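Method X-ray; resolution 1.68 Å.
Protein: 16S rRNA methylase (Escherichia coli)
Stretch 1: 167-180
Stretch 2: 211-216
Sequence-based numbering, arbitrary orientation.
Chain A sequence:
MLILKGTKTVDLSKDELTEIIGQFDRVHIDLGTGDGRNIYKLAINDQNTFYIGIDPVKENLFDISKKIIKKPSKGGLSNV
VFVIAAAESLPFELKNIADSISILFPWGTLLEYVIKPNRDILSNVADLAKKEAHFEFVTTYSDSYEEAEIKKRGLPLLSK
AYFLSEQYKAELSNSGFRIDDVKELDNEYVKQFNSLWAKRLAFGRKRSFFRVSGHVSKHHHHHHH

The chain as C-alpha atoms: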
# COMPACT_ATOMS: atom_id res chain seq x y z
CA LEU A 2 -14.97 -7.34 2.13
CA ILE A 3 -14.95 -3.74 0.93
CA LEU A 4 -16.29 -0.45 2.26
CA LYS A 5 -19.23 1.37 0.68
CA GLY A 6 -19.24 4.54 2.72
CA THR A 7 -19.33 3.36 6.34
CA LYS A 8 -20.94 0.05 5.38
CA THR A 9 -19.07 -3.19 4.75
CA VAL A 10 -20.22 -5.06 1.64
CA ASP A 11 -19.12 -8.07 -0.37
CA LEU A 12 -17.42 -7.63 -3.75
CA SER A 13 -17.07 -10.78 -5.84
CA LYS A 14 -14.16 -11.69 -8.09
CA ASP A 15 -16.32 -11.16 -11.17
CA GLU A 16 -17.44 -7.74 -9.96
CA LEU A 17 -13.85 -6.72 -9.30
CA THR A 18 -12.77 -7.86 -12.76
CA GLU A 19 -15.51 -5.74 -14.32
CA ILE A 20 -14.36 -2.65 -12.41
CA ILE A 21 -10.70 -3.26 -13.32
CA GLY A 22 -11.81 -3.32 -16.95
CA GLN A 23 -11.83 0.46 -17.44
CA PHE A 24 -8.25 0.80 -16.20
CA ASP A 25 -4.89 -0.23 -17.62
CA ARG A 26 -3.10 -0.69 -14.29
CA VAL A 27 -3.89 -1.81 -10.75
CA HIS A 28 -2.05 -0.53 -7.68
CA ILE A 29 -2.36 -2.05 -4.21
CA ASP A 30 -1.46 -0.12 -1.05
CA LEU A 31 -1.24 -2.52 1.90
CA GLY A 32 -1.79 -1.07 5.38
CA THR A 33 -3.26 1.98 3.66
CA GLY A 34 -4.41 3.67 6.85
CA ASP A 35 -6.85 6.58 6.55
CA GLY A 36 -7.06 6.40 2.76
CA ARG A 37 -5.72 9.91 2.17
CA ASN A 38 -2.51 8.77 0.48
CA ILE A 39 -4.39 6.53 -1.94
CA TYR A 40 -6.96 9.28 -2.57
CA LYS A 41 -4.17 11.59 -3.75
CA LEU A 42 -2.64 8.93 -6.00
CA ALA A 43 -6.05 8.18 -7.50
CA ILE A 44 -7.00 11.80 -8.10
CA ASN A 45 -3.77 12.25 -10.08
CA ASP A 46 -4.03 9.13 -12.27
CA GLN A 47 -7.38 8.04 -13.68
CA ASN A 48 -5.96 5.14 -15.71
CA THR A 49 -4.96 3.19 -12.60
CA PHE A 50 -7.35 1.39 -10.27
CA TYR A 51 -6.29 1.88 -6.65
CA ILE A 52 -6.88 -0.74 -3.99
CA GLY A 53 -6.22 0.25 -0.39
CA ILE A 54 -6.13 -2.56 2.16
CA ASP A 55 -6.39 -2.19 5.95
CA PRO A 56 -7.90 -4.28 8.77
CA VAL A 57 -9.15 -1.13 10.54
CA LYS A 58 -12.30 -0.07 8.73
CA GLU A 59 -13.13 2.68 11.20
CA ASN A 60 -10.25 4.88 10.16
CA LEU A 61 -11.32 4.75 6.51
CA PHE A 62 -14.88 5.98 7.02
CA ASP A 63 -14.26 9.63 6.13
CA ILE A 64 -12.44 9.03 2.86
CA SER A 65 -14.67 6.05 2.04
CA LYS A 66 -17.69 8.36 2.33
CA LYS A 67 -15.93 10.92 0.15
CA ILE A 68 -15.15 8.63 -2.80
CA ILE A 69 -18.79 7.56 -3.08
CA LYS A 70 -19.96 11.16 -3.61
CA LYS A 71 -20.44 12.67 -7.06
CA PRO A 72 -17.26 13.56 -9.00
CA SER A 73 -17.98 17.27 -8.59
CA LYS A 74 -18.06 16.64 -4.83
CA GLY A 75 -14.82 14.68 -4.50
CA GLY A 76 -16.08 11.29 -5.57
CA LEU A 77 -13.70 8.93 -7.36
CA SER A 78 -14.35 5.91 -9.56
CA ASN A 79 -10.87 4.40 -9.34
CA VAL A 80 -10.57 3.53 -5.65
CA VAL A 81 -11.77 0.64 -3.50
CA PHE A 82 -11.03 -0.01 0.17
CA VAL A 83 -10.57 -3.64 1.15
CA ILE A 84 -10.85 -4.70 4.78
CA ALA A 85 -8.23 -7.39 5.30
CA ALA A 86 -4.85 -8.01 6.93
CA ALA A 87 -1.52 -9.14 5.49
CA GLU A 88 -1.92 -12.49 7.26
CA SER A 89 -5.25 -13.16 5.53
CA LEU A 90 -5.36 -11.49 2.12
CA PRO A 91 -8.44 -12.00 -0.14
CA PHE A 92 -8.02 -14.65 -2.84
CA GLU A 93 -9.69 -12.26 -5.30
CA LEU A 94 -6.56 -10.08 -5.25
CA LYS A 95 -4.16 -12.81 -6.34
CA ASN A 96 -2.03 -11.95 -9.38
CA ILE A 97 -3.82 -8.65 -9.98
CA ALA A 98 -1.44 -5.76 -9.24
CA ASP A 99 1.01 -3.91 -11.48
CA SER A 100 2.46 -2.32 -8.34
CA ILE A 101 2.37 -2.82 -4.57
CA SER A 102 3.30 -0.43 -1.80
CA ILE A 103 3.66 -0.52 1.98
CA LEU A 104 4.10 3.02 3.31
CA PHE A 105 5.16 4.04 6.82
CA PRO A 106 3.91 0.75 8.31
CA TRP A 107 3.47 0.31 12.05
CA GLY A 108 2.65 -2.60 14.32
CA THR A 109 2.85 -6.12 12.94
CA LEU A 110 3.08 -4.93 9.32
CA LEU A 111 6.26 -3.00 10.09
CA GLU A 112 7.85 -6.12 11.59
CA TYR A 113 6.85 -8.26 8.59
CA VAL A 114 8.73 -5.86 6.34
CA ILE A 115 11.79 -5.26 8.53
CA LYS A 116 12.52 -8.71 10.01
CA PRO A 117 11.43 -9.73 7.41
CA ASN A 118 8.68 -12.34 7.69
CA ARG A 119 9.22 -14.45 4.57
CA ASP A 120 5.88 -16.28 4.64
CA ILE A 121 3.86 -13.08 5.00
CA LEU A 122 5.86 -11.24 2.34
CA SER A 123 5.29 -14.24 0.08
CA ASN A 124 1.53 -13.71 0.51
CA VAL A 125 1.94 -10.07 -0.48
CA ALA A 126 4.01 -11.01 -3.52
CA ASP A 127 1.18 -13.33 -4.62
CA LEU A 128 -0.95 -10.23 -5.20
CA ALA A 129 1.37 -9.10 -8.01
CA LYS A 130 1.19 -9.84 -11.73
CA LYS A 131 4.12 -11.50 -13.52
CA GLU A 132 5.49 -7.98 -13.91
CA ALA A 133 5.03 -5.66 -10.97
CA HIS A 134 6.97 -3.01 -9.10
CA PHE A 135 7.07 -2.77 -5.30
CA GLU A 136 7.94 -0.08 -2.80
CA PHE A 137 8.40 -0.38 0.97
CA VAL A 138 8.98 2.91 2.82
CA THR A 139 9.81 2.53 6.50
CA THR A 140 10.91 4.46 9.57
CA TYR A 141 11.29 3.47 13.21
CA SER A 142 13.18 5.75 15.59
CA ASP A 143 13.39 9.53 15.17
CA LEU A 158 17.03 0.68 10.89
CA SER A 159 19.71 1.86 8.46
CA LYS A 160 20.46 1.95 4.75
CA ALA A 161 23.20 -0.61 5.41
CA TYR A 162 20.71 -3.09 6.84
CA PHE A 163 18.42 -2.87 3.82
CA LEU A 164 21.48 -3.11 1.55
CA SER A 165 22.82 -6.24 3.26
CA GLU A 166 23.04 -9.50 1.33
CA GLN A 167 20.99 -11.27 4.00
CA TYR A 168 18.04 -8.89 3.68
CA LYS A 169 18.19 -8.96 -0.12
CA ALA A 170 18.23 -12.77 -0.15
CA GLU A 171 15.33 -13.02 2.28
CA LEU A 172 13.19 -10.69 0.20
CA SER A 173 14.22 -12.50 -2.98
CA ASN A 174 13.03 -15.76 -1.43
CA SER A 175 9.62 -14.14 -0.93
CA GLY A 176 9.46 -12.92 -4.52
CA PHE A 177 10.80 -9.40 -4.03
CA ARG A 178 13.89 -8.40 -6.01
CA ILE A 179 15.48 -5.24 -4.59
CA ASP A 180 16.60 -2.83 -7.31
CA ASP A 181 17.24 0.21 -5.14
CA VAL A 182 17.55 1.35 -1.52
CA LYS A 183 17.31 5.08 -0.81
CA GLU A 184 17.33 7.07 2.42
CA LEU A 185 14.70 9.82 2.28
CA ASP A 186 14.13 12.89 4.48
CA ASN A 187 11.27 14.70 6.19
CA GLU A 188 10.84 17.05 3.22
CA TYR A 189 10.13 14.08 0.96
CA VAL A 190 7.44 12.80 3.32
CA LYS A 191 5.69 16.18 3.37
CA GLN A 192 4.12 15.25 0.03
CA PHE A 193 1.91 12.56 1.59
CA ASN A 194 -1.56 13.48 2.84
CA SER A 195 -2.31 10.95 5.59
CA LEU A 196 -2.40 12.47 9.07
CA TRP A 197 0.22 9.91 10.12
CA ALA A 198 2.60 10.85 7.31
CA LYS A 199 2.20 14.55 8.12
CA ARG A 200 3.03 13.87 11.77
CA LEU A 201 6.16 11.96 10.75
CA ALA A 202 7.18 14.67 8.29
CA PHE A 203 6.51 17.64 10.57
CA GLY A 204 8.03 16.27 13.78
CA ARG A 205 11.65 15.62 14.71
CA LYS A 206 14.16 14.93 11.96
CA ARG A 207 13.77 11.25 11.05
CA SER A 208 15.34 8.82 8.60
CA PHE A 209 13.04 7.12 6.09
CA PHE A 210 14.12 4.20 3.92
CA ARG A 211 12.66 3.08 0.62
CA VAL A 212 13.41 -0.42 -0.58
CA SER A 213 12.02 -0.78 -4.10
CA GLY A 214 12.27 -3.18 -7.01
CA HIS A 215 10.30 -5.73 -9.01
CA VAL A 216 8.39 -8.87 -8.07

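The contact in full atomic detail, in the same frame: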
# COMPACT_ATOMS: atom_id res chain seq x y z
N GLN A 167 21.98 -10.47 3.29
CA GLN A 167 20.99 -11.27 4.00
C GLN A 167 19.57 -10.77 3.76
O GLN A 167 18.67 -11.55 3.48
CB GLN A 167 21.27 -11.28 5.51
CG GLN A 167 22.58 -11.96 5.91
CD GLN A 167 22.71 -12.13 7.41
OE1 GLN A 167 22.59 -11.17 8.17
NE2 GLN A 167 22.95 -13.36 7.85
N TYR A 168 19.37 -9.46 3.88
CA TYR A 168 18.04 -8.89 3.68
C TYR A 168 17.60 -9.07 2.23
O TYR A 168 16.46 -9.46 1.96
CB TYR A 168 18.03 -7.40 4.04
CG TYR A 168 16.63 -6.80 4.04
CD1 TYR A 168 15.73 -7.09 5.06
CD2 TYR A 168 16.20 -5.99 2.99
CE1 TYR A 168 14.43 -6.57 5.05
CE2 TYR A 168 14.91 -5.47 2.96
CZ TYR A 168 14.03 -5.77 3.99
OH TYR A 168 12.74 -5.28 3.93
N LYS A 169 18.51 -8.82 1.30
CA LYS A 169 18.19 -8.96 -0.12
C LYS A 169 17.80 -10.40 -0.46
O LYS A 169 16.87 -10.63 -1.23
CB LYS A 169 19.39 -8.53 -0.97
CG LYS A 169 19.07 -8.37 -2.45
CD LYS A 169 20.26 -7.81 -3.22
CE LYS A 169 19.93 -7.61 -4.69
NZ LYS A 169 21.08 -7.03 -5.45
N ALA A 170 18.52 -11.36 0.11
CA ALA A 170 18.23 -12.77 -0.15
C ALA A 170 16.89 -13.18 0.43
O ALA A 170 16.14 -13.93 -0.20
CB ALA A 170 19.34 -13.64 0.44
N GLU A 171 16.59 -12.70 1.63
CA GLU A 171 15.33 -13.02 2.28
C GLU A 171 14.16 -12.49 1.47
O GLU A 171 13.16 -13.20 1.27
CB GLU A 171 15.32 -12.45 3.70
CG GLU A 171 16.27 -13.19 4.63
CD GLU A 171 16.68 -12.39 5.85
OE1 GLU A 171 17.31 -12.98 6.76
OE2 GLU A 171 16.41 -11.17 5.90
N LEU A 172 14.26 -11.26 1.00
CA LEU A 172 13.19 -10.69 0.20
C LEU A 172 13.08 -11.46 -1.11
O LEU A 172 11.98 -11.78 -1.57
CB LEU A 172 13.42 -9.20 -0.07
CG LEU A 172 12.54 -8.25 0.74
CD1 LEU A 172 12.77 -8.48 2.23
CD2 LEU A 172 12.84 -6.81 0.36
N SER A 173 14.22 -11.76 -1.72
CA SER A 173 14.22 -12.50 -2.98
C SER A 173 13.49 -13.82 -2.83
O SER A 173 12.74 -14.24 -3.72
CB SER A 173 15.65 -12.76 -3.45
OG SER A 173 15.64 -13.48 -4.66
N ASN A 174 13.68 -14.48 -1.69
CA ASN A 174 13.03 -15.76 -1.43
C ASN A 174 11.51 -15.61 -1.37
O ASN A 174 10.78 -16.57 -1.63
CB ASN A 174 13.53 -16.36 -0.11
CG ASN A 174 14.99 -16.76 -0.16
OD1 ASN A 174 15.42 -17.46 -1.08
ND2 ASN A 174 15.76 -16.32 0.83
N SER A 175 11.05 -14.41 -1.02
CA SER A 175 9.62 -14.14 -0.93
C SER A 175 9.04 -13.62 -2.24
O SER A 175 7.83 -13.41 -2.35
CB SER A 175 9.34 -13.12 0.18
OG SER A 175 9.68 -13.65 1.45
N GLY A 176 9.91 -13.41 -3.23
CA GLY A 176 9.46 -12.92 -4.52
C GLY A 176 9.79 -11.46 -4.79
O GLY A 176 9.47 -10.94 -5.86
N PHE A 177 10.44 -10.80 -3.84
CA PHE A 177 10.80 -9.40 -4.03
C PHE A 177 12.28 -9.20 -4.36
O PHE A 177 13.16 -9.52 -3.56
CB PHE A 177 10.43 -8.60 -2.77
CG PHE A 177 8.95 -8.53 -2.51
CD1 PHE A 177 8.12 -7.77 -3.33
CD2 PHE A 177 8.38 -9.24 -1.45
CE1 PHE A 177 6.75 -7.71 -3.10
CE2 PHE A 177 7.01 -9.19 -1.21
CZ PHE A 177 6.19 -8.42 -2.04
N ARG A 178 12.53 -8.65 -5.55
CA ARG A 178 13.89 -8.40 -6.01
C ARG A 178 14.24 -6.92 -5.83
O ARG A 178 13.74 -6.07 -6.57
CB ARG A 178 14.01 -8.77 -7.49
CG ARG A 178 13.72 -10.23 -7.80
CD ARG A 178 14.90 -11.11 -7.43
NE ARG A 178 14.74 -12.46 -7.95
CZ ARG A 178 15.70 -13.38 -7.95
NH1 ARG A 178 16.89 -13.09 -7.45
NH2 ARG A 178 15.46 -14.59 -8.45
N ILE A 179 15.08 -6.62 -4.86
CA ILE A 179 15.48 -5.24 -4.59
C ILE A 179 16.31 -4.65 -5.72
O ILE A 179 17.34 -5.21 -6.10
CB ILE A 179 16.31 -5.14 -3.28
CG1 ILE A 179 15.48 -5.64 -2.09
CG2 ILE A 179 16.74 -3.70 -3.05
CD1 ILE A 179 16.24 -5.64 -0.77
N ASP A 180 15.86 -3.51 -6.25
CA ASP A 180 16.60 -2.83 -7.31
C ASP A 180 17.24 -1.55 -6.79
O ASP A 180 18.21 -1.05 -7.37
CB ASP A 180 15.69 -2.49 -8.48
CG ASP A 180 15.19 -3.72 -9.20
OD1 ASP A 180 16.00 -4.64 -9.44
OD2 ASP A 180 13.99 -3.77 -9.53
N ARG A 211 13.50 3.68 1.64
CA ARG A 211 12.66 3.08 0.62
C ARG A 211 13.39 1.95 -0.05
O ARG A 211 14.45 2.16 -0.64
CB ARG A 211 12.24 4.10 -0.44
CG ARG A 211 11.43 3.47 -1.59
CD ARG A 211 10.96 4.51 -2.58
NE ARG A 211 12.08 5.11 -3.30
CZ ARG A 211 12.05 6.32 -3.85
NH1 ARG A 211 10.96 7.07 -3.76
NH2 ARG A 211 13.12 6.78 -4.49
N VAL A 212 12.84 0.75 0.07
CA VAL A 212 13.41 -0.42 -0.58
C VAL A 212 12.42 -0.65 -1.72
O VAL A 212 11.23 -0.85 -1.49
CB VAL A 212 13.43 -1.65 0.36
CG1 VAL A 212 13.83 -2.89 -0.41
CG2 VAL A 212 14.41 -1.41 1.49
N SER A 213 12.91 -0.60 -2.96
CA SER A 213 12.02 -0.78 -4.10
C SER A 213 12.63 -1.74 -5.10
O SER A 213 13.82 -2.03 -5.05
CB SER A 213 11.74 0.57 -4.76
OG SER A 213 12.94 1.21 -5.16
N GLY A 214 11.79 -2.24 -6.00
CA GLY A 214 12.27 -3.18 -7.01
C GLY A 214 11.13 -3.82 -7.77
O GLY A 214 10.06 -3.21 -7.91
N HIS A 215 11.34 -5.03 -8.26
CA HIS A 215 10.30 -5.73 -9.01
C HIS A 215 9.98 -7.06 -8.35
O HIS A 215 10.78 -7.59 -7.58
CB HIS A 215 10.73 -5.96 -10.47
CG HIS A 215 11.98 -6.77 -10.63
ND1 HIS A 215 13.23 -6.26 -10.35
CD2 HIS A 215 12.17 -8.03 -11.06
CE1 HIS A 215 14.14 -7.18 -10.61
NE2 HIS A 215 13.53 -8.27 -11.04
N VAL A 216 8.80 -7.60 -8.65
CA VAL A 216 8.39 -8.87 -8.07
C VAL A 216 8.68 -10.04 -9.00
O VAL A 216 8.59 -9.85 -10.24
CB VAL A 216 6.87 -8.84 -7.75
CG1 VAL A 216 6.50 -10.06 -6.91
CG2 VAL A 216 6.52 -7.56 -7.01

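Val-212 forms the apolar centre of the contact. Its CA-to-CB bond points toward the first stretch, and its chi1 is t. Val-212 CG1 lies 3.6 Å from Ile-179 CG1 and 4.1 Å from Leu-172 CD2. Val-212 CG2 lies 4.3 Å from Tyr-168 CE2, an oblique approach to the ring. Tyr-168, Leu-172 and Val-212 are buried. A compact branched side chain suits this place, because Val-212 can meet helix and strand residues at once. Ile-179 starts away from the second stretch, yet its CG1 still reaches the valine.

A second apolar contact joins Phe-177 to Val-216, with Phe-177 CE1 3.9 Å from Val-216 CG2. Beside it, Val-216 CA makes a CA-H...O contact of 3.2 Å with Gly-176 O. Gly-176 is the first residue to leave helical phi/psi, in a Schellman motif. Its positive phi suits glycine, since a CB would press against the preceding carbonyl.

The strands cross at a wide angle, with 112° between their directions, and pair locally in antiparallel bridges. Arg-178 N donates to His-215 O at 2.9 Å, and His-215 N donates to Arg-178 O at 3.1 Å. Asp-180 N donates to Ser-213 O at 2.8 Å. Between these bonds, Ile-179 pairs with Gly-214. Gly-214 CA lies 3.3 Å from Arg-178 O in a CA-H...O contact. A CB here would clash with Arg-178 O and with Asp-180 N, so glycine allows the close approach.

The polar edge is exposed. Arg-178 and His-215 share one face of the sheet. Arg-178 CB lies over the imidazole face, 3.7 Å from the centroid of the His-215 ring, while the end of the arginine leads away. At the ring edge, His-215 ND1 donates to Asp-180 OD2 at 2.7 Å, nearly straight at 171°. The histidine thus offers a flat face to the arginine's aliphatic base and a nitrogen to the carboxylate.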